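Local structure of SusD superfamily protein (Bacteroides vulgatus ATCC 8482, 3JQ0) at residues Y115-L119 against V152-I156; Y171-R177 against N216-V222; K341-T345 against F355-P360. The protein is of unproven function but, as a SusD-family outer membrane protein, probably binds nutrients, most likely glycans, at the cell surface. All blocks are in the same frame, centred on the assembly; numbering follows the deposited sequence.

Contact 1 (Y115-L119 against V152-I156)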
loop_
_atom_site.group_PDB
_atom_site.type_symbol
_atom_site.label_atom_id
_atom_site.label_comp_id
_atom_site.label_asym_id
_atom_site.label_seq_id
_atom_site.Cartn_x
_atom_site.Cartn_y
_atom_site.Cartn_z
ATOM N N TYR A 115 -8.093 -12.370 -2.762
ATOM C CA TYR A 115 -7.548 -13.270 -3.740
ATOM C C TYR A 115 -6.506 -12.616 -4.635
ATOM O O TYR A 115 -5.575 -13.304 -5.106
ATOM C CB TYR A 115 -8.621 -13.976 -4.577
ATOM C CG TYR A 115 -9.186 -15.208 -3.862
ATOM C CD1 TYR A 115 -8.435 -16.343 -3.719
ATOM C CD2 TYR A 115 -10.453 -15.193 -3.296
ATOM C CE1 TYR A 115 -8.919 -17.454 -3.037
ATOM C CE2 TYR A 115 -10.978 -16.299 -2.667
ATOM C CZ TYR A 115 -10.215 -17.429 -2.531
ATOM O OH TYR A 115 -10.653 -18.564 -1.849
ATOM N N PHE A 116 -6.610 -11.300 -4.882
ATOM C CA PHE A 116 -5.622 -10.599 -5.717
ATOM C C PHE A 116 -4.287 -10.412 -4.972
ATOM O O PHE A 116 -3.225 -10.517 -5.589
ATOM C CB PHE A 116 -6.219 -9.301 -6.233
ATOM C CG PHE A 116 -5.350 -8.559 -7.218
ATOM C CD1 PHE A 116 -4.831 -9.177 -8.346
ATOM C CD2 PHE A 116 -5.069 -7.215 -7.022
ATOM C CE1 PHE A 116 -4.059 -8.497 -9.245
ATOM C CE2 PHE A 116 -4.281 -6.530 -7.932
ATOM C CZ PHE A 116 -3.786 -7.167 -9.063
ATOM N N HIS A 117 -4.305 -10.191 -3.652
ATOM C CA HIS A 117 -3.068 -10.296 -2.864
ATOM C C HIS A 117 -2.483 -11.691 -2.962
ATOM O O HIS A 117 -1.284 -11.893 -3.126
ATOM C CB HIS A 117 -3.297 -9.936 -1.409
ATOM C CG HIS A 117 -3.326 -8.473 -1.120
ATOM N ND1 HIS A 117 -2.231 -7.651 -1.207
ATOM C CD2 HIS A 117 -4.344 -7.715 -0.638
ATOM C CE1 HIS A 117 -2.586 -6.438 -0.839
ATOM N NE2 HIS A 117 -3.871 -6.438 -0.503
ATOM N N LEU A 118 -3.341 -12.704 -2.819
ATOM C CA LEU A 118 -2.865 -14.102 -2.878
ATOM C C LEU A 118 -2.241 -14.443 -4.234
ATOM O O LEU A 118 -1.195 -15.064 -4.303
ATOM C CB LEU A 118 -4.003 -15.099 -2.535
ATOM C CG LEU A 118 -4.544 -15.054 -1.094
ATOM C CD1 LEU A 118 -5.763 -15.963 -0.946
ATOM C CD2 LEU A 118 -3.444 -15.477 -0.134
ATOM N N LEU A 119 -2.897 -14.010 -5.318
ATOM C CA LEU A 119 -2.381 -14.281 -6.676
ATOM C C LEU A 119 -0.984 -13.686 -6.864
ATOM O O LEU A 119 -0.080 -14.344 -7.333
ATOM C CB LEU A 119 -3.312 -13.649 -7.700
ATOM C CG LEU A 119 -2.841 -13.766 -9.134
ATOM C CD1 LEU A 119 -2.831 -15.203 -9.652
ATOM C CD2 LEU A 119 -3.661 -12.858 -10.039
ATOM N N VAL A 152 -7.318 -18.642 -10.728
ATOM C CA VAL A 152 -7.455 -17.670 -9.650
ATOM C C VAL A 152 -7.874 -16.310 -10.192
ATOM O O VAL A 152 -8.804 -15.670 -9.698
ATOM C CB VAL A 152 -6.159 -17.594 -8.791
ATOM C CG1 VAL A 152 -6.322 -16.528 -7.689
ATOM C CG2 VAL A 152 -5.781 -18.986 -8.204
HETATM N N MSE A 153 -7.198 -15.847 -11.240
HETATM C CA MSE A 153 -7.556 -14.581 -11.861
HETATM C C MSE A 153 -8.940 -14.588 -12.454
HETATM O O MSE A 153 -9.669 -13.607 -12.345
HETATM C CB MSE A 153 -6.494 -14.142 -12.904
HETATM C CG MSE A 153 -6.873 -12.849 -13.602
HETATM SE SE MSE A 153 -7.096 -11.345 -12.380
HETATM C CE MSE A 153 -5.257 -10.708 -12.363
ATOM N N GLU A 154 -9.352 -15.693 -13.074
ATOM C CA GLU A 154 -10.729 -15.777 -13.570
ATOM C C GLU A 154 -11.754 -15.606 -12.437
ATOM O O GLU A 154 -12.761 -14.934 -12.609
ATOM C CB GLU A 154 -11.006 -17.123 -14.293
ATOM C CG GLU A 154 -10.286 -17.403 -15.643
ATOM C CD GLU A 154 -10.207 -18.943 -15.975
ATOM O OE1 GLU A 154 -11.005 -19.745 -15.434
ATOM O OE2 GLU A 154 -9.350 -19.360 -16.770
ATOM N N GLN A 155 -11.478 -16.191 -11.261
ATOM C CA GLN A 155 -12.370 -16.032 -10.125
ATOM C C GLN A 155 -12.368 -14.584 -9.614
ATOM O O GLN A 155 -13.442 -14.038 -9.291
ATOM C CB GLN A 155 -11.986 -17.006 -9.010
ATOM C CG GLN A 155 -12.921 -16.883 -7.804
ATOM C CD GLN A 155 -14.349 -17.273 -8.103
ATOM O OE1 GLN A 155 -14.582 -18.202 -8.875
ATOM N NE2 GLN A 155 -15.316 -16.550 -7.517
ATOM N N ILE A 156 -11.202 -13.961 -9.552
ATOM C CA ILE A 156 -11.111 -12.572 -9.169
ATOM C C ILE A 156 -12.010 -11.730 -10.101
ATOM O O ILE A 156 -12.775 -10.867 -9.634
ATOM C CB ILE A 156 -9.634 -12.085 -9.175
ATOM C CG1 ILE A 156 -8.864 -12.712 -8.033
ATOM C CG2 ILE A 156 -9.518 -10.563 -9.185
ATOM C CD1 ILE A 156 -7.355 -12.651 -8.196
#
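A buried helix-helix contact, held by apolar side chains, joins helix 97-122 to helix 149-167 in the TPR-like part of the SusD fold. Segments 115-119 and 152-156 run nearly antiparallel, their axes 9.9 Å apart at closest approach and crossing at -159°, so that Tyr115 lies beside Ile156 and Leu119 beside Val152. Ile156 packs into the seam: its CG1 meets Tyr115 CB at 3.7 Å, while its CD1 lies 3.7 Å from Phe116 CA and borders the edge of the Phe116 ring. No hydrogen bond crosses; each backbone satisfies itself along its own helix, as in Leu119 N to Tyr115 O at 2.8 Å. The Tyr115 ring leads away toward Tyr76 of helix 75-91, and its OH is hydrogen-bonded to Tyr128 O. Beyond Phe116 and Leu119, helix 182-199 closes the other flank with Leu188 and Trp195. Met153, a selenomethionine, starts sideways but curls its tail back into the interface, where its CE comes within 4.0 Å of Phe116 CE1 and 3.5 Å of Leu119 CD2.

Contact 2 (Y171-R177 against N216-V222). With TRS (2-amino-2-hydroxymethyl-propane-1,3-diol), chain B.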
loop_
_atom_site.group_PDB
_atom_site.type_symbol
_atom_site.label_atom_id
_atom_site.label_comp_id
_atom_site.label_asym_id
_atom_site.label_seq_id
_atom_site.Cartn_x
_atom_site.Cartn_y
_atom_site.Cartn_z
ATOM N N TYR A 171 -22.378 4.774 -6.493
ATOM C CA TYR A 171 -20.991 5.064 -6.127
ATOM C C TYR A 171 -20.851 5.942 -4.883
ATOM O O TYR A 171 -19.763 6.295 -4.495
ATOM C CB TYR A 171 -20.318 5.774 -7.281
ATOM C CG TYR A 171 -19.787 4.863 -8.345
ATOM C CD1 TYR A 171 -20.632 4.172 -9.222
ATOM C CD2 TYR A 171 -18.442 4.660 -8.465
ATOM C CE1 TYR A 171 -20.104 3.339 -10.226
ATOM C CE2 TYR A 171 -17.942 3.821 -9.443
ATOM C CZ TYR A 171 -18.751 3.197 -10.341
ATOM O OH TYR A 171 -18.168 2.426 -11.318
ATOM N N SER A 172 -21.971 6.287 -4.282
ATOM C CA SER A 172 -21.969 6.910 -2.986
ATOM C C SER A 172 -21.160 6.035 -2.029
ATOM O O SER A 172 -21.107 4.811 -2.139
ATOM C CB SER A 172 -23.409 6.994 -2.462
ATOM O OG SER A 172 -23.816 5.749 -1.817
ATOM N N PHE A 173 -20.572 6.651 -1.019
ATOM C CA PHE A 173 -19.908 5.912 0.060
ATOM C C PHE A 173 -21.002 5.723 1.110
ATOM O O PHE A 173 -21.010 6.385 2.148
ATOM C CB PHE A 173 -18.708 6.707 0.601
ATOM C CG PHE A 173 -17.606 6.895 -0.410
ATOM C CD1 PHE A 173 -16.761 5.844 -0.728
ATOM C CD2 PHE A 173 -17.402 8.116 -1.043
ATOM C CE1 PHE A 173 -15.757 6.008 -1.641
ATOM C CE2 PHE A 173 -16.420 8.266 -1.963
ATOM C CZ PHE A 173 -15.574 7.207 -2.249
ATOM N N LYS A 174 -21.909 4.787 0.830
ATOM C CA LYS A 174 -23.094 4.591 1.652
ATOM C C LYS A 174 -22.749 4.271 3.089
ATOM O O LYS A 174 -23.452 4.696 3.988
ATOM C CB LYS A 174 -23.972 3.473 1.081
ATOM C CG LYS A 174 -25.254 3.176 1.868
ATOM C CD LYS A 174 -25.938 1.965 1.195
ATOM C CE LYS A 174 -27.223 1.489 1.848
ATOM N NZ LYS A 174 -27.010 0.170 2.536
ATOM N N LEU A 175 -21.664 3.522 3.304
ATOM C CA LEU A 175 -21.226 3.155 4.636
ATOM C C LEU A 175 -19.892 3.831 5.005
ATOM O O LEU A 175 -19.219 3.416 5.955
ATOM C CB LEU A 175 -21.120 1.664 4.753
ATOM C CG LEU A 175 -22.446 0.921 4.591
ATOM C CD1 LEU A 175 -22.248 -0.559 4.648
ATOM C CD2 LEU A 175 -23.478 1.316 5.671
ATOM N N GLY A 176 -19.548 4.871 4.251
ATOM C CA GLY A 176 -18.320 5.635 4.488
ATOM C C GLY A 176 -17.124 5.128 3.685
ATOM O O GLY A 176 -17.127 4.011 3.165
ATOM N N ARG A 177 -16.091 5.964 3.648
ATOM C CA ARG A 177 -14.872 5.633 2.903
ATOM C C ARG A 177 -14.040 4.585 3.602
ATOM O O ARG A 177 -13.100 4.082 2.994
ATOM C CB ARG A 177 -14.055 6.899 2.667
ATOM C CG ARG A 177 -14.767 7.915 1.811
ATOM C CD ARG A 177 -14.184 9.336 1.982
ATOM N NE ARG A 177 -15.061 10.314 1.351
ATOM C CZ ARG A 177 -14.979 10.730 0.103
ATOM N NH1 ARG A 177 -13.980 10.386 -0.681
ATOM N NH2 ARG A 177 -15.872 11.595 -0.354
ATOM N N ASN A 216 -13.778 5.225 -14.149
ATOM C CA ASN A 216 -15.031 5.095 -13.382
ATOM C C ASN A 216 -14.920 5.516 -11.930
ATOM O O ASN A 216 -15.882 5.968 -11.338
ATOM C CB ASN A 216 -15.584 3.694 -13.430
ATOM C CG ASN A 216 -16.261 3.359 -14.704
ATOM O OD1 ASN A 216 -16.647 4.212 -15.502
ATOM N ND2 ASN A 216 -16.412 2.053 -14.904
ATOM N N VAL A 217 -13.725 5.370 -11.361
ATOM C CA VAL A 217 -13.509 5.826 -9.971
ATOM C C VAL A 217 -13.892 7.294 -9.788
ATOM O O VAL A 217 -14.423 7.685 -8.731
ATOM C CB VAL A 217 -12.015 5.577 -9.585
ATOM C CG1 VAL A 217 -11.666 6.254 -8.264
ATOM C CG2 VAL A 217 -11.703 4.091 -9.568
ATOM N N LYS A 218 -13.699 8.087 -10.839
ATOM C CA LYS A 218 -14.028 9.493 -10.828
ATOM C C LYS A 218 -15.511 9.779 -10.654
ATOM O O LYS A 218 -15.889 10.916 -10.348
ATOM C CB LYS A 218 -13.515 10.168 -12.093
ATOM C CG LYS A 218 -12.006 10.019 -12.341
ATOM C CD LYS A 218 -11.595 10.690 -13.627
ATOM C CE LYS A 218 -10.138 10.694 -13.878
ATOM N NZ LYS A 218 -9.814 11.202 -15.225
ATOM N N LYS A 219 -16.357 8.769 -10.833
ATOM C CA LYS A 219 -17.811 8.903 -10.565
ATOM C C LYS A 219 -18.117 9.085 -9.092
ATOM O O LYS A 219 -19.209 9.545 -8.727
ATOM C CB LYS A 219 -18.564 7.667 -11.051
ATOM C CG LYS A 219 -18.590 7.515 -12.558
ATOM C CD LYS A 219 -19.189 6.186 -12.985
ATOM C CE LYS A 219 -19.315 5.996 -14.514
ATOM N NZ LYS A 219 -18.379 6.825 -15.370
ATOM N N ALA A 220 -17.210 8.662 -8.215
ATOM C CA ALA A 220 -17.388 8.883 -6.806
ATOM C C ALA A 220 -16.925 10.323 -6.450
ATOM O O ALA A 220 -16.258 11.016 -7.223
ATOM C CB ALA A 220 -16.630 7.834 -6.012
ATOM N N ASP A 221 -17.254 10.741 -5.241
ATOM C CA ASP A 221 -16.863 12.048 -4.721
ATOM C C ASP A 221 -15.432 11.987 -4.204
ATOM O O ASP A 221 -15.194 11.870 -3.003
ATOM C CB ASP A 221 -17.841 12.438 -3.627
ATOM C CG ASP A 221 -17.563 13.770 -3.020
ATOM O OD1 ASP A 221 -16.928 14.613 -3.680
ATOM O OD2 ASP A 221 -17.967 13.941 -1.833
ATOM N N VAL A 222 -14.503 12.058 -5.139
ATOM C CA VAL A 222 -13.083 11.875 -4.877
ATOM C C VAL A 222 -12.290 12.966 -5.595
ATOM O O VAL A 222 -12.674 13.442 -6.670
ATOM C CB VAL A 222 -12.570 10.470 -5.268
ATOM C CG1 VAL A 222 -13.202 9.433 -4.285
ATOM C CG2 VAL A 222 -12.822 10.157 -6.705
HETATM C C TRS B . -18.547 11.304 2.156
HETATM C C1 TRS B . -18.146 12.727 2.594
HETATM C C2 TRS B . -17.729 10.234 2.839
HETATM C C3 TRS B . -18.701 10.959 0.678
HETATM N N TRS B . -19.881 11.093 2.677
HETATM O O1 TRS B . -17.112 13.368 1.877
HETATM O O2 TRS B . -16.756 10.807 3.673
HETATM O O3 TRS B . -19.294 11.924 -0.187
HETATM O O HOH W 1 -19.261 9.135 -3.928
#
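At the surface, the chain leaving helix 204-217 packs on Tyr171, Phe173 and Arg177 of the loop between helices 149-167 and 182-199, within the helical SusD fold. At Asn216, CB lies 3.6 Å from Tyr171 OH, and OD1 accepts a hydrogen bond from Lys219 NZ at 3.1 Å. A type I turn from Val217 to Ala220 then brings Lys219 over one face of the Tyr171 ring, its CB 4.1 Å from the centroid in a CH-pi contact. Ala220 CB touches Tyr171 O at 3.8 Å and Phe173 CZ at 4.0 Å. At Asp221, centre of an inverse gamma turn, the carbonyl O accepts hydrogen bonds from Arg177 NH1 (3.0 Å) and NH2 (2.7 Å), and OD2 adds a salt bridge to NH2 at 3.5 Å. Water 1 joins Asp221 N to Tyr171 O. Val222 CG1 closes on Phe173 CZ at 3.8 Å. Tris, probably from the crystallisation liquor, donates from O3 to Asp221 OD2 at 2.9 Å, and Arg177 NH2 donates to its O1 at 3.1 Å.

Contact 3 (K341-T345 against F355-P360)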
loop_
_atom_site.group_PDB
_atom_site.type_symbol
_atom_site.label_atom_id
_atom_site.label_comp_id
_atom_site.label_asym_id
_atom_site.label_seq_id
_atom_site.Cartn_x
_atom_site.Cartn_y
_atom_site.Cartn_z
ATOM N N LYS A 341 5.730 9.601 7.676
ATOM C CA LYS A 341 4.461 9.921 7.023
ATOM C C LYS A 341 3.266 9.938 7.955
ATOM O O LYS A 341 2.382 10.747 7.828
ATOM C CB LYS A 341 4.207 8.915 5.896
ATOM C CG LYS A 341 2.840 9.086 5.217
ATOM C CD LYS A 341 2.711 8.201 3.969
ATOM C CE LYS A 341 3.352 8.843 2.736
ATOM N NZ LYS A 341 3.309 7.927 1.549
ATOM N N PHE A 342 3.189 8.927 8.834
ATOM C CA PHE A 342 2.067 8.770 9.756
ATOM C C PHE A 342 2.474 9.328 11.113
ATOM O O PHE A 342 3.340 8.792 11.806
ATOM C CB PHE A 342 1.588 7.324 9.791
ATOM C CG PHE A 342 1.096 6.845 8.436
ATOM C CD1 PHE A 342 -0.147 7.194 7.974
ATOM C CD2 PHE A 342 1.895 6.069 7.604
ATOM C CE1 PHE A 342 -0.615 6.772 6.755
ATOM C CE2 PHE A 342 1.423 5.653 6.373
ATOM C CZ PHE A 342 0.170 6.006 5.956
ATOM N N GLN A 343 1.870 10.448 11.475
ATOM C CA GLN A 343 2.212 11.187 12.664
ATOM C C GLN A 343 1.334 10.911 13.856
ATOM O O GLN A 343 1.651 11.320 14.990
ATOM C CB GLN A 343 2.228 12.683 12.364
ATOM C CG GLN A 343 3.341 13.130 11.442
ATOM C CD GLN A 343 4.677 13.205 12.161
ATOM O OE1 GLN A 343 4.794 13.744 13.277
ATOM N NE2 GLN A 343 5.702 12.696 11.508
ATOM N N GLY A 344 0.223 10.219 13.661
ATOM C CA GLY A 344 -0.633 9.889 14.789
ATOM C C GLY A 344 -1.139 11.137 15.522
ATOM O O GLY A 344 -1.430 12.178 14.921
ATOM N N THR A 345 -1.323 10.970 16.821
ATOM C CA THR A 345 -1.911 11.988 17.667
ATOM C C THR A 345 -1.300 11.907 19.036
ATOM O O THR A 345 -0.773 10.885 19.445
ATOM C CB THR A 345 -3.463 11.817 17.708
ATOM O OG1 THR A 345 -4.054 12.978 18.261
ATOM C CG2 THR A 345 -3.880 10.578 18.473
ATOM N N PHE A 355 -0.121 6.059 17.515
ATOM C CA PHE A 355 -0.218 5.817 16.064
ATOM C C PHE A 355 -1.583 5.290 15.697
ATOM O O PHE A 355 -1.787 4.082 15.474
ATOM C CB PHE A 355 0.961 4.938 15.623
ATOM C CG PHE A 355 2.263 5.669 15.764
ATOM C CD1 PHE A 355 2.640 6.614 14.829
ATOM C CD2 PHE A 355 3.079 5.499 16.862
ATOM C CE1 PHE A 355 3.806 7.337 14.932
ATOM C CE2 PHE A 355 4.306 6.209 16.976
ATOM C CZ PHE A 355 4.633 7.138 16.009
ATOM N N LEU A 356 -2.505 6.251 15.647
ATOM C CA LEU A 356 -3.937 5.998 15.459
ATOM C C LEU A 356 -4.459 6.537 14.145
ATOM O O LEU A 356 -5.665 6.674 13.975
ATOM C CB LEU A 356 -4.703 6.582 16.640
ATOM C CG LEU A 356 -4.340 6.001 18.002
ATOM C CD1 LEU A 356 -5.142 6.763 19.127
ATOM C CD2 LEU A 356 -4.607 4.525 18.093
ATOM N N ASP A 357 -3.554 6.816 13.196
ATOM C CA ASP A 357 -3.981 7.246 11.879
ATOM C C ASP A 357 -4.749 6.143 11.175
ATOM O O ASP A 357 -4.498 4.954 11.397
ATOM C CB ASP A 357 -2.780 7.571 10.984
ATOM C CG ASP A 357 -2.050 8.790 11.437
ATOM O OD1 ASP A 357 -2.659 9.873 11.458
ATOM O OD2 ASP A 357 -0.834 8.645 11.723
ATOM N N ASP A 358 -5.662 6.547 10.293
ATOM C CA ASP A 358 -6.199 5.603 9.335
ATOM C C ASP A 358 -5.110 5.169 8.353
ATOM O O ASP A 358 -4.161 5.911 8.122
ATOM C CB ASP A 358 -7.357 6.229 8.526
ATOM C CG ASP A 358 -8.634 6.421 9.330
ATOM O OD1 ASP A 358 -8.707 5.973 10.502
ATOM O OD2 ASP A 358 -9.560 7.022 8.727
ATOM N N PHE A 359 -5.215 3.969 7.804
ATOM C CA PHE A 359 -4.252 3.467 6.838
ATOM C C PHE A 359 -4.882 3.409 5.462
ATOM O O PHE A 359 -5.767 2.594 5.213
ATOM C CB PHE A 359 -3.730 2.091 7.199
ATOM C CG PHE A 359 -2.693 1.584 6.254
ATOM C CD1 PHE A 359 -1.536 2.322 6.039
ATOM C CD2 PHE A 359 -2.857 0.430 5.545
ATOM C CE1 PHE A 359 -0.557 1.880 5.203
ATOM C CE2 PHE A 359 -1.848 -0.016 4.687
ATOM C CZ PHE A 359 -0.699 0.729 4.512
ATOM N N PRO A 360 -4.505 4.317 4.545
ATOM C CA PRO A 360 -5.145 4.309 3.213
ATOM C C PRO A 360 -4.814 3.041 2.443
ATOM O O PRO A 360 -3.679 2.585 2.465
ATOM C CB PRO A 360 -4.527 5.535 2.521
ATOM C CG PRO A 360 -3.952 6.389 3.617
ATOM C CD PRO A 360 -3.512 5.403 4.675
HETATM O O HOH W 2 -0.501 11.598 10.180
HETATM O O HOH W 3 -1.639 12.977 12.331
#
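In this buried loop contact the chain after strand 332-339 folds against the approach to strand 359-363, with nine residues between the two segments, within the SusD-family region. Lys341 stays clear of the other segment and turns its amino group to Glu445 in a salt bridge. Phe342 supplies the largest covered area: its side chain points at the other segment, with CE1 3.8 Å from Pro360 CD, which lies at the ring edge, and CZ 4.1 Å from Phe359 CD1. Its carbonyl O in turn lies 3.5 Å from CE1 of Phe355, near the plane of that ring. Gln343 has its CA-to-CB bond pointing away, and its NE2 is hydrogen-bonded to Tyr340 O; its N is 2.9 Å from water 2, which lies 3.0 Å from Asp357 OD1 and links the two. Gly344 makes the one direct hydrogen bond, N to Asp357 OD2 at 2.7 Å, so the carboxylate of Asp357 pins the bend by a backbone amide and by water. Here the chain has positive phi, which favours glycine, and space is short: a CB would stand only 3.2 Å from Phe355 CA. Water 3 lies 2.7 Å from Gly344 O. Thr345 ends the segment with CG2 4.1 Å from Leu356 CD1, and its backbone pairs with Ser354. Around this loop, Phe233 of helix 229-233 meets the Phe342 ring and Trp257 meets Phe359 edge-to-face, while strand 359-363 pairs antiparallel with strand 243-247, where the Phe359 backbone is hydrogen-bonded to Ile247 and Pro360 packs on Met243.

Contacts 1 and 3 are buried, whereas contact 2 lies at the surface. Contact 1 joins two regular helices through apolar contacts, with no hydrogen bond across; contacts 2 and 3 join loops and turns, where backbone groups outside regular helix pairing are met by side chains and water. The charged partner differs: an arginine gathers a carbonyl in contact 2, and an aspartate gathers an amide in contact 3. Helix 149-167 carries one side of contact 1 and leads into the loop of contact 2, and helix 182-199 borders both. Strand 243-247 touches contacts 2 and 3, whose nearest atoms are about 7 Å apart. Contacts 1 and 3 lie on opposite sides of the chain's centre.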